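Local atomic coordinates of taurine dioxygenase (Burkholderia xenovorans, PDB entry 5KEU), a protein that probably acts as an iron(II)- and 2-oxoglutarate-dependent dioxygenase of the TauD/TfdA family, crystallised here with magnesium in its metal site. Residues 31-36 with 60-65; 56-61 with 152-157. All coordinates share one frame; numbering follows the deposited sequence.

How the interactions relate
Both interactions use strand 59-62 and share Val60 and Phe61, their centres about 15 Å apart. Interaction 1 joins one edge of this strand to strand 31-34 within the mixed sheet; interaction 2 carries the same strand, and the turn that leads into it from helix 44-57, onto strand 150-154 of the four-stranded sheet. They meet where Ala31 N lies 3.1 Å from Val59 O, a probable hydrogen bond, and where Ala31 CB packs at 3.8 Å from Trp57 CG. Interaction 2 is the nearer to the metal: the Trp152 side chain is about 8 Å from the magnesium ion, that of Phe61 about 13 Å.

Interaction 1 of 2, residues 31-36 with 60-65; sequences AELHGV and VFFREQ
Ala31 and Glu32 pair in parallel with Val60 and Phe61, joining the two strands of a beta-alpha-beta unit whose crossover is helix 44-57. Phe61 N donates to Ala31 O at 2.8 Å, and Phe61 O in turn receives Leu33 N, also at 2.8 Å and almost straight at 176°. Beyond the ladder the chains are bridged by a water that donates to Leu33 O and accepts from Arg63 N.

On the face bearing Glu32 and Phe61, a salt bridge ties the strands through their side chains. Glu32 CG is anti to the backbone N (chi1 -163°), and the extended chain brings OE2 to 3.0 Å from Arg63 NE. The carboxylate oxygen lies near the guanidinium plane, yet NE meets it from above the carboxylate plane, the two groups being turned 78° apart. A second water receives Arg63 NH2 and donates to Glu32 OE2, closing a ring beside the direct bond. The other carboxylate oxygen, OE1, accepts from His34 NE2 at 2.7 Å, so both oxygens are gripped.

The opposite face, with Ala31 and Val60, is apolar. Leu33 CD1 rests on both Val60 CB and the tip of the Phe62 ring, 3.8 Å from Phe62 CZ. Val36 extends the apolar row, its CG1 reaching the same ring 3.7 Å from Phe62 CE1. Helix 44-57 lies over this face, where Leu33 touches Ile50 and Val60 touches Ala53. Past the strand end Gln65 OE1 accepts from Leu38 N, and Phe62 also packs against Leu38. Arg63 NH1 bonds to Ser262 OG and Lys257 O, which helps to hold the guanidinium at the end away from Glu32.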
ATOM      1  N   ALA B  31       5.197  12.026  -6.699  1.00 16.09           N
ATOM      2  CA  ALA B  31       5.559  13.364  -6.255  1.00 15.43           C
ATOM      3  C   ALA B  31       4.360  14.290  -6.394  1.00 19.47           C
ATOM      4  O   ALA B  31       3.621  14.242  -7.383  1.00 16.70           O
ATOM      5  CB  ALA B  31       6.764  13.923  -7.039  1.00 12.68           C
ATOM      6  N   GLU B  32       4.172  15.130  -5.385  1.00 16.66           N
ATOM      7  CA  GLU B  32       3.127  16.136  -5.406  1.00 18.87           C
ATOM      8  C   GLU B  32       3.719  17.426  -5.956  1.00 22.24           C
ATOM      9  O   GLU B  32       4.803  17.846  -5.529  1.00 24.63           O
ATOM     10  CB  GLU B  32       2.574  16.334  -3.993  1.00 22.40           C
ATOM     11  CG  GLU B  32       1.251  17.040  -3.934  1.00 37.08           C
ATOM     12  CD  GLU B  32       0.643  16.968  -2.544  1.00 44.16           C
ATOM     13  OE1 GLU B  32       0.985  17.835  -1.712  1.00 39.39           O
ATOM     14  OE2 GLU B  32      -0.155  16.032  -2.287  1.00 40.96           O
ATOM     15  N   LEU B  33       3.038  18.033  -6.928  1.00 17.83           N
ATOM     16  CA  LEU B  33       3.498  19.281  -7.531  1.00 19.24           C
ATOM     17  C   LEU B  33       2.645  20.453  -7.052  1.00 22.53           C
ATOM     18  O   LEU B  33       1.425  20.327  -6.887  1.00 23.39           O
ATOM     19  CB  LEU B  33       3.469  19.215  -9.065  1.00 19.50           C
ATOM     20  CG  LEU B  33       4.130  18.010  -9.744  1.00 25.59           C
ATOM     21  CD1 LEU B  33       4.205  18.199 -11.256  1.00 23.97           C
ATOM     22  CD2 LEU B  33       5.496  17.689  -9.179  1.00 26.48           C
ATOM     23  N   HIS B  34       3.290  21.592  -6.824  1.00 22.75           N
ATOM     24  CA  HIS B  34       2.592  22.794  -6.405  1.00 25.27           C
ATOM     25  C   HIS B  34       3.173  23.973  -7.167  1.00 26.80           C
ATOM     26  O   HIS B  34       4.311  23.923  -7.639  1.00 29.94           O
ATOM     27  CB  HIS B  34       2.690  23.027  -4.886  1.00 33.15           C
ATOM     28  CG  HIS B  34       1.979  21.989  -4.065  1.00 44.87           C
ATOM     29  ND1 HIS B  34       0.627  22.049  -3.793  1.00 48.49           N
ATOM     30  CD2 HIS B  34       2.434  20.868  -3.451  1.00 45.74           C
ATOM     31  CE1 HIS B  34       0.279  21.009  -3.053  1.00 45.33           C
ATOM     32  NE2 HIS B  34       1.358  20.277  -2.833  1.00 45.60           N
ATOM     33  N   GLY B  35       2.365  25.012  -7.321  1.00 24.90           N
ATOM     34  CA  GLY B  35       2.788  26.220  -8.000  1.00 27.64           C
ATOM     35  C   GLY B  35       2.350  26.349  -9.442  1.00 26.50           C
ATOM     36  O   GLY B  35       2.938  27.148 -10.181  1.00 30.03           O
ATOM     37  N   VAL B  36       1.344  25.601  -9.872  1.00 27.51           N
ATOM     38  CA  VAL B  36       0.867  25.676 -11.246  1.00 28.87           C
ATOM     39  C   VAL B  36      -0.658  25.622 -11.234  1.00 29.82           C
ATOM     40  O   VAL B  36      -1.258  24.944 -10.396  1.00 27.63           O
ATOM     41  CB  VAL B  36       1.488  24.558 -12.112  1.00 30.22           C
ATOM     42  CG1 VAL B  36       1.041  23.170 -11.635  1.00 35.11           C
ATOM     43  CG2 VAL B  36       1.150  24.764 -13.562  1.00 28.97           C
ATOM     44  N   VAL B  60       2.701  11.872 -10.903  1.00 12.05           N
ATOM     45  CA  VAL B  60       2.714  13.152 -10.207  1.00 12.37           C
ATOM     46  C   VAL B  60       1.286  13.527  -9.847  1.00 14.94           C
ATOM     47  O   VAL B  60       0.328  13.161 -10.539  1.00 14.40           O
ATOM     48  CB  VAL B  60       3.401  14.277 -11.024  1.00 13.13           C
ATOM     49  CG1 VAL B  60       4.885  13.944 -11.255  1.00 13.09           C
ATOM     50  CG2 VAL B  60       2.683  14.540 -12.358  1.00 16.80           C
ATOM     51  N   PHE B  61       1.148  14.252  -8.742  1.00 16.34           N
ATOM     52  CA  PHE B  61      -0.153  14.589  -8.186  1.00 13.98           C
ATOM     53  C   PHE B  61      -0.286  16.096  -8.037  1.00 17.03           C
ATOM     54  O   PHE B  61       0.692  16.796  -7.767  1.00 17.40           O
ATOM     55  CB  PHE B  61      -0.363  13.913  -6.822  1.00 13.31           C
ATOM     56  CG  PHE B  61      -0.216  12.415  -6.868  1.00 16.02           C
ATOM     57  CD1 PHE B  61      -1.252  11.611  -7.343  1.00 13.60           C
ATOM     58  CD2 PHE B  61       0.963  11.809  -6.449  1.00 16.41           C
ATOM     59  CE1 PHE B  61      -1.129  10.224  -7.372  1.00 15.16           C
ATOM     60  CE2 PHE B  61       1.104  10.427  -6.478  1.00 15.19           C
ATOM     61  CZ  PHE B  61       0.059   9.627  -6.931  1.00 13.40           C
ATOM     62  N   PHE B  62      -1.503  16.587  -8.253  1.00 18.41           N
ATOM     63  CA  PHE B  62      -1.853  17.973  -8.003  1.00 16.79           C
ATOM     64  C   PHE B  62      -3.026  18.004  -7.028  1.00 18.93           C
ATOM     65  O   PHE B  62      -3.823  17.061  -6.966  1.00 20.31           O
ATOM     66  CB  PHE B  62      -2.238  18.703  -9.303  1.00 17.53           C
ATOM     67  CG  PHE B  62      -1.223  18.569 -10.417  1.00 15.34           C
ATOM     68  CD1 PHE B  62      -0.279  19.566 -10.638  1.00 20.31           C
ATOM     69  CD2 PHE B  62      -1.232  17.461 -11.255  1.00 16.62           C
ATOM     70  CE1 PHE B  62       0.646  19.465 -11.690  1.00 20.79           C
ATOM     71  CE2 PHE B  62      -0.307  17.351 -12.311  1.00 23.00           C
ATOM     72  CZ  PHE B  62       0.632  18.352 -12.516  1.00 21.22           C
ATOM     73  N   ARG B  63      -3.125  19.083  -6.254  1.00 19.27           N
ATOM     74  CA  ARG B  63      -4.230  19.282  -5.326  1.00 19.54           C
ATOM     75  C   ARG B  63      -4.935  20.591  -5.640  1.00 19.91           C
ATOM     76  O   ARG B  63      -4.321  21.536  -6.148  1.00 22.68           O
ATOM     77  CB  ARG B  63      -3.759  19.316  -3.858  1.00 17.95           C
ATOM     78  CG  ARG B  63      -2.949  18.109  -3.404  1.00 20.88           C
ATOM     79  CD  ARG B  63      -3.808  16.857  -3.322  1.00 21.38           C
ATOM     80  NE  ARG B  63      -3.153  15.784  -2.574  1.00 17.82           N
ATOM     81  CZ  ARG B  63      -3.775  14.678  -2.167  1.00 22.30           C
ATOM     82  NH1 ARG B  63      -5.055  14.506  -2.452  1.00 16.30           N
ATOM     83  NH2 ARG B  63      -3.124  13.749  -1.474  1.00 16.75           N
ATOM     84  N   GLU B  64      -6.230  20.643  -5.312  1.00 18.94           N
ATOM     85  CA  GLU B  64      -7.024  21.873  -5.423  1.00 20.09           C
ATOM     86  C   GLU B  64      -7.004  22.434  -6.845  1.00 24.59           C
ATOM     87  O   GLU B  64      -6.900  23.645  -7.056  1.00 22.93           O
ATOM     88  CB  GLU B  64      -6.543  22.919  -4.416  1.00 22.97           C
ATOM     89  CG  GLU B  64      -6.552  22.397  -2.987  1.00 29.18           C
ATOM     90  CD  GLU B  64      -7.948  22.331  -2.401  1.00 40.94           C
ATOM     91  OE1 GLU B  64      -8.753  23.250  -2.671  1.00 41.58           O
ATOM     92  OE2 GLU B  64      -8.247  21.359  -1.672  1.00 42.56           O
ATOM     93  N   GLN B  65      -7.101  21.543  -7.827  1.00 20.89           N
ATOM     94  CA  GLN B  65      -7.224  21.899  -9.240  1.00 19.01           C
ATOM     95  C   GLN B  65      -8.636  21.507  -9.673  1.00 20.45           C
ATOM     96  O   GLN B  65      -8.888  20.363 -10.046  1.00 20.20           O
ATOM     97  CB  GLN B  65      -6.165  21.188 -10.084  1.00 18.01           C
ATOM     98  CG  GLN B  65      -4.726  21.437  -9.632  1.00 21.02           C
ATOM     99  CD  GLN B  65      -4.320  22.889  -9.766  1.00 27.29           C
ATOM    100  OE1 GLN B  65      -4.691  23.559 -10.726  1.00 24.29           O
ATOM    101  NE2 GLN B  65      -3.562  23.391  -8.792  1.00 34.64           N
TER
HETATM  102  O   HOH W   1      -0.132  13.457  -1.267  1.00 35.62           O
HETATM  103  O   HOH W   2      -1.225  21.238  -7.070  1.00 25.78           O

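Interaction 2 of 2, residues 56-61 with 152-157; sequences RWRVVF and WTNLAL
The contact links two of the beta-sheets in the core of the double-stranded beta-helix (jelly-roll) fold of the 2-oxoglutarate-dependent dioxygenases, as in the TauD/TfdA family: Val59 and Phe61, on strand 59-62 of the mixed sheet, meet Trp152, on strand 150-154 of the four-stranded one. Their indole contact is purely apolar and aromatic. Val59 CG2, anti to its backbone N, stands over the indole face, 4.1 Å from the centroid of the five-membered ring and only 14° off its normal, a CH-pi contact. Phe61 comes tip to tip with the far end of the indole in an offset edge-to-face pair: its edge, led by CE1 and CZ, is directed at the face of the six-membered ring of Trp152, with planes at 70° and Phe61 CE1 3.6 Å from Trp152 CZ3. Phe256 stacks on the Phe61 ring. The indole also meets the ring of His273, a ligand of the magnesium ion, which puts Trp152 in the second shell of the metal site.

Farther along, the segment contact turns polar. Arg58, the first residue beyond helix 44-57, with positive phi, bends at chi2 (-51°) and runs past the side chain of Asn154, the N-cap of helix 155-161. Arg58 NE lies 3.6 Å from Asn154 ND2, two donors that do not bond each other, their guanidinium and amide groups turned well apart. A water bridges the two side chains, accepting from Arg58 NH2 and Asn154 ND2, while Glu215 forms a salt bridge with NH2 and His28 O takes the amide. Ala156 CB, in the first turn of that helix, sits over one face of the guanidinium, displaced toward its rim, 3.6 Å from Arg58 NH2. Asn154 OD1 meanwhile caps the helix, taking Leu157 N at 2.9 Å from above the plane of its carbonyl.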
ATOM      1  N   ARG B  56      10.784  11.309 -13.858  1.00 18.29           N
ATOM      2  CA  ARG B  56      11.615  11.000 -12.702  1.00 18.99           C
ATOM      3  C   ARG B  56      10.836  10.271 -11.609  1.00 18.43           C
ATOM      4  O   ARG B  56      11.385   9.381 -10.946  1.00 17.19           O
ATOM      5  CB  ARG B  56      12.229  12.287 -12.147  1.00 20.10           C
ATOM      6  CG  ARG B  56      12.654  12.189 -10.700  1.00 24.68           C
ATOM      7  CD  ARG B  56      14.108  12.451 -10.483  1.00 45.76           C
ATOM      8  NE  ARG B  56      14.510  13.762 -10.975  1.00 62.18           N
ATOM      9  CZ  ARG B  56      15.712  14.287 -10.772  1.00 69.76           C
ATOM     10  NH1 ARG B  56      16.008  15.483 -11.261  1.00 69.29           N
ATOM     11  NH2 ARG B  56      16.615  13.613 -10.072  1.00 73.04           N
ATOM     12  N   TRP B  57       9.572  10.632 -11.397  1.00 14.81           N
ATOM     13  CA  TRP B  57       8.817  10.116 -10.265  1.00 14.50           C
ATOM     14  C   TRP B  57       7.657   9.209 -10.670  1.00 13.54           C
ATOM     15  O   TRP B  57       6.978   8.670  -9.781  1.00 12.99           O
ATOM     16  CB  TRP B  57       8.333  11.286  -9.389  1.00 15.70           C
ATOM     17  CG  TRP B  57       9.511  11.936  -8.664  1.00 16.93           C
ATOM     18  CD1 TRP B  57      10.066  13.154  -8.915  1.00 19.56           C
ATOM     19  CD2 TRP B  57      10.292  11.347  -7.614  1.00 16.30           C
ATOM     20  NE1 TRP B  57      11.143  13.371  -8.069  1.00 15.90           N
ATOM     21  CE2 TRP B  57      11.294  12.276  -7.261  1.00 16.47           C
ATOM     22  CE3 TRP B  57      10.225  10.133  -6.919  1.00 15.42           C
ATOM     23  CZ2 TRP B  57      12.235  12.020  -6.256  1.00 18.70           C
ATOM     24  CZ3 TRP B  57      11.155   9.883  -5.913  1.00 14.90           C
ATOM     25  CH2 TRP B  57      12.152  10.824  -5.598  1.00 16.97           C
ATOM     26  N   ARG B  58       7.422   9.027 -11.977  1.00 12.97           N
ATOM     27  CA  ARG B  58       6.510   8.024 -12.535  1.00 11.72           C
ATOM     28  C   ARG B  58       5.035   8.400 -12.423  1.00 12.35           C
ATOM     29  O   ARG B  58       4.259   8.121 -13.338  1.00 14.09           O
ATOM     30  CB  ARG B  58       6.697   6.646 -11.886  1.00 11.58           C
ATOM     31  CG  ARG B  58       8.148   6.187 -11.721  1.00 12.52           C
ATOM     32  CD  ARG B  58       8.956   6.278 -12.983  1.00 15.11           C
ATOM     33  NE  ARG B  58      10.325   5.863 -12.709  1.00 16.73           N
ATOM     34  CZ  ARG B  58      11.240   5.639 -13.640  1.00 15.62           C
ATOM     35  NH1 ARG B  58      10.931   5.770 -14.919  1.00 17.11           N
ATOM     36  NH2 ARG B  58      12.462   5.265 -13.286  1.00 18.05           N
ATOM     37  N   VAL B  59       4.623   8.986 -11.313  1.00 13.39           N
ATOM     38  CA  VAL B  59       3.270   9.523 -11.189  1.00 12.05           C
ATOM     39  C   VAL B  59       3.372  10.828 -10.417  1.00 12.93           C
ATOM     40  O   VAL B  59       4.084  10.898  -9.410  1.00 14.37           O
ATOM     41  CB  VAL B  59       2.292   8.543 -10.499  1.00 12.77           C
ATOM     42  CG1 VAL B  59       2.823   8.033  -9.133  1.00 11.97           C
ATOM     43  CG2 VAL B  59       0.919   9.180 -10.340  1.00 15.40           C
ATOM     44  N   VAL B  60       2.701  11.872 -10.903  1.00 12.05           N
ATOM     45  CA  VAL B  60       2.714  13.152 -10.207  1.00 12.37           C
ATOM     46  C   VAL B  60       1.286  13.527  -9.847  1.00 14.94           C
ATOM     47  O   VAL B  60       0.328  13.161 -10.539  1.00 14.40           O
ATOM     48  CB  VAL B  60       3.401  14.277 -11.024  1.00 13.13           C
ATOM     49  CG1 VAL B  60       4.885  13.944 -11.255  1.00 13.09           C
ATOM     50  CG2 VAL B  60       2.683  14.540 -12.358  1.00 16.80           C
ATOM     51  N   PHE B  61       1.148  14.252  -8.742  1.00 16.34           N
ATOM     52  CA  PHE B  61      -0.153  14.589  -8.186  1.00 13.98           C
ATOM     53  C   PHE B  61      -0.286  16.096  -8.037  1.00 17.03           C
ATOM     54  O   PHE B  61       0.692  16.796  -7.767  1.00 17.40           O
ATOM     55  CB  PHE B  61      -0.363  13.913  -6.822  1.00 13.31           C
ATOM     56  CG  PHE B  61      -0.216  12.415  -6.868  1.00 16.02           C
ATOM     57  CD1 PHE B  61      -1.252  11.611  -7.343  1.00 13.60           C
ATOM     58  CD2 PHE B  61       0.963  11.809  -6.449  1.00 16.41           C
ATOM     59  CE1 PHE B  61      -1.129  10.224  -7.372  1.00 15.16           C
ATOM     60  CE2 PHE B  61       1.104  10.427  -6.478  1.00 15.19           C
ATOM     61  CZ  PHE B  61       0.059   9.627  -6.931  1.00 13.40           C
ATOM     62  N   TRP B 152       0.252   2.974  -6.980  1.00 10.41           N
ATOM     63  CA  TRP B 152       1.074   2.770  -8.171  1.00 10.13           C
ATOM     64  C   TRP B 152       2.332   2.025  -7.768  1.00 11.89           C
ATOM     65  O   TRP B 152       2.829   2.199  -6.650  1.00 11.69           O
ATOM     66  CB  TRP B 152       1.505   4.107  -8.837  1.00 11.11           C
ATOM     67  CG  TRP B 152       0.387   4.803  -9.572  1.00 10.69           C
ATOM     68  CD1 TRP B 152       0.172   4.807 -10.926  1.00 11.05           C
ATOM     69  CD2 TRP B 152      -0.661   5.594  -8.994  1.00 10.81           C
ATOM     70  NE1 TRP B 152      -0.960   5.548 -11.228  1.00 14.02           N
ATOM     71  CE2 TRP B 152      -1.487   6.042 -10.061  1.00 15.17           C
ATOM     72  CE3 TRP B 152      -0.985   5.969  -7.691  1.00 11.32           C
ATOM     73  CZ2 TRP B 152      -2.609   6.849  -9.855  1.00 14.06           C
ATOM     74  CZ3 TRP B 152      -2.114   6.777  -7.489  1.00 13.61           C
ATOM     75  CH2 TRP B 152      -2.894   7.218  -8.564  1.00 13.00           C
ATOM     76  N   THR B 153       2.885   1.242  -8.695  1.00 10.61           N
ATOM     77  CA  THR B 153       4.179   0.630  -8.446  1.00  9.68           C
ATOM     78  C   THR B 153       5.141   0.982  -9.581  1.00 12.85           C
ATOM     79  O   THR B 153       4.733   1.200 -10.728  1.00 11.31           O
ATOM     80  CB  THR B 153       4.053  -0.883  -8.272  1.00  9.92           C
ATOM     81  OG1 THR B 153       5.320  -1.420  -7.871  1.00 12.16           O
ATOM     82  CG2 THR B 153       3.572  -1.563  -9.579  1.00 10.98           C
ATOM     83  N   ASN B 154       6.421   1.040  -9.235  1.00 11.73           N
ATOM     84  CA  ASN B 154       7.486   1.473 -10.137  1.00 13.94           C
ATOM     85  C   ASN B 154       8.085   0.237 -10.801  1.00 14.79           C
ATOM     86  O   ASN B 154       8.853  -0.502 -10.184  1.00 11.48           O
ATOM     87  CB  ASN B 154       8.536   2.262  -9.354  1.00 12.60           C
ATOM     88  CG  ASN B 154       9.650   2.794 -10.238  1.00 13.49           C
ATOM     89  OD1 ASN B 154       9.892   2.283 -11.325  1.00 12.72           O
ATOM     90  ND2 ASN B 154      10.351   3.812  -9.757  1.00 12.43           N
ATOM     91  N   LEU B 155       7.748   0.023 -12.071  1.00 13.00           N
ATOM     92  CA  LEU B 155       8.193  -1.169 -12.787  1.00 13.93           C
ATOM     93  C   LEU B 155       9.589  -1.013 -13.390  1.00 10.13           C
ATOM     94  O   LEU B 155      10.211  -2.019 -13.756  1.00 12.17           O
ATOM     95  CB  LEU B 155       7.179  -1.522 -13.889  1.00 10.43           C
ATOM     96  CG  LEU B 155       5.771  -1.873 -13.386  1.00  9.64           C
ATOM     97  CD1 LEU B 155       4.776  -2.212 -14.507  1.00 11.77           C
ATOM     98  CD2 LEU B 155       5.866  -3.069 -12.446  1.00 11.76           C
ATOM     99  N   ALA B 156      10.103   0.209 -13.501  1.00 11.87           N
ATOM    100  CA  ALA B 156      11.519   0.363 -13.823  1.00 12.18           C
ATOM    101  C   ALA B 156      12.375  -0.104 -12.656  1.00 14.64           C
ATOM    102  O   ALA B 156      13.319  -0.887 -12.828  1.00 13.03           O
ATOM    103  CB  ALA B 156      11.828   1.824 -14.171  1.00 12.91           C
ATOM    104  N   LEU B 157      12.034   0.353 -11.444  1.00 12.18           N
ATOM    105  CA  LEU B 157      12.704  -0.125 -10.242  1.00 13.04           C
ATOM    106  C   LEU B 157      12.540  -1.632 -10.075  1.00 12.99           C
ATOM    107  O   LEU B 157      13.493  -2.336  -9.703  1.00 10.68           O
ATOM    108  CB  LEU B 157      12.135   0.609  -9.020  1.00 12.53           C
ATOM    109  CG  LEU B 157      12.717   0.231  -7.673  1.00 17.50           C
ATOM    110  CD1 LEU B 157      14.205   0.571  -7.652  1.00 17.30           C
ATOM    111  CD2 LEU B 157      11.948   0.976  -6.597  1.00 20.82           C
TER
HETATM  112  O   HOH W   3      13.124   4.162 -10.561  1.00 16.17           O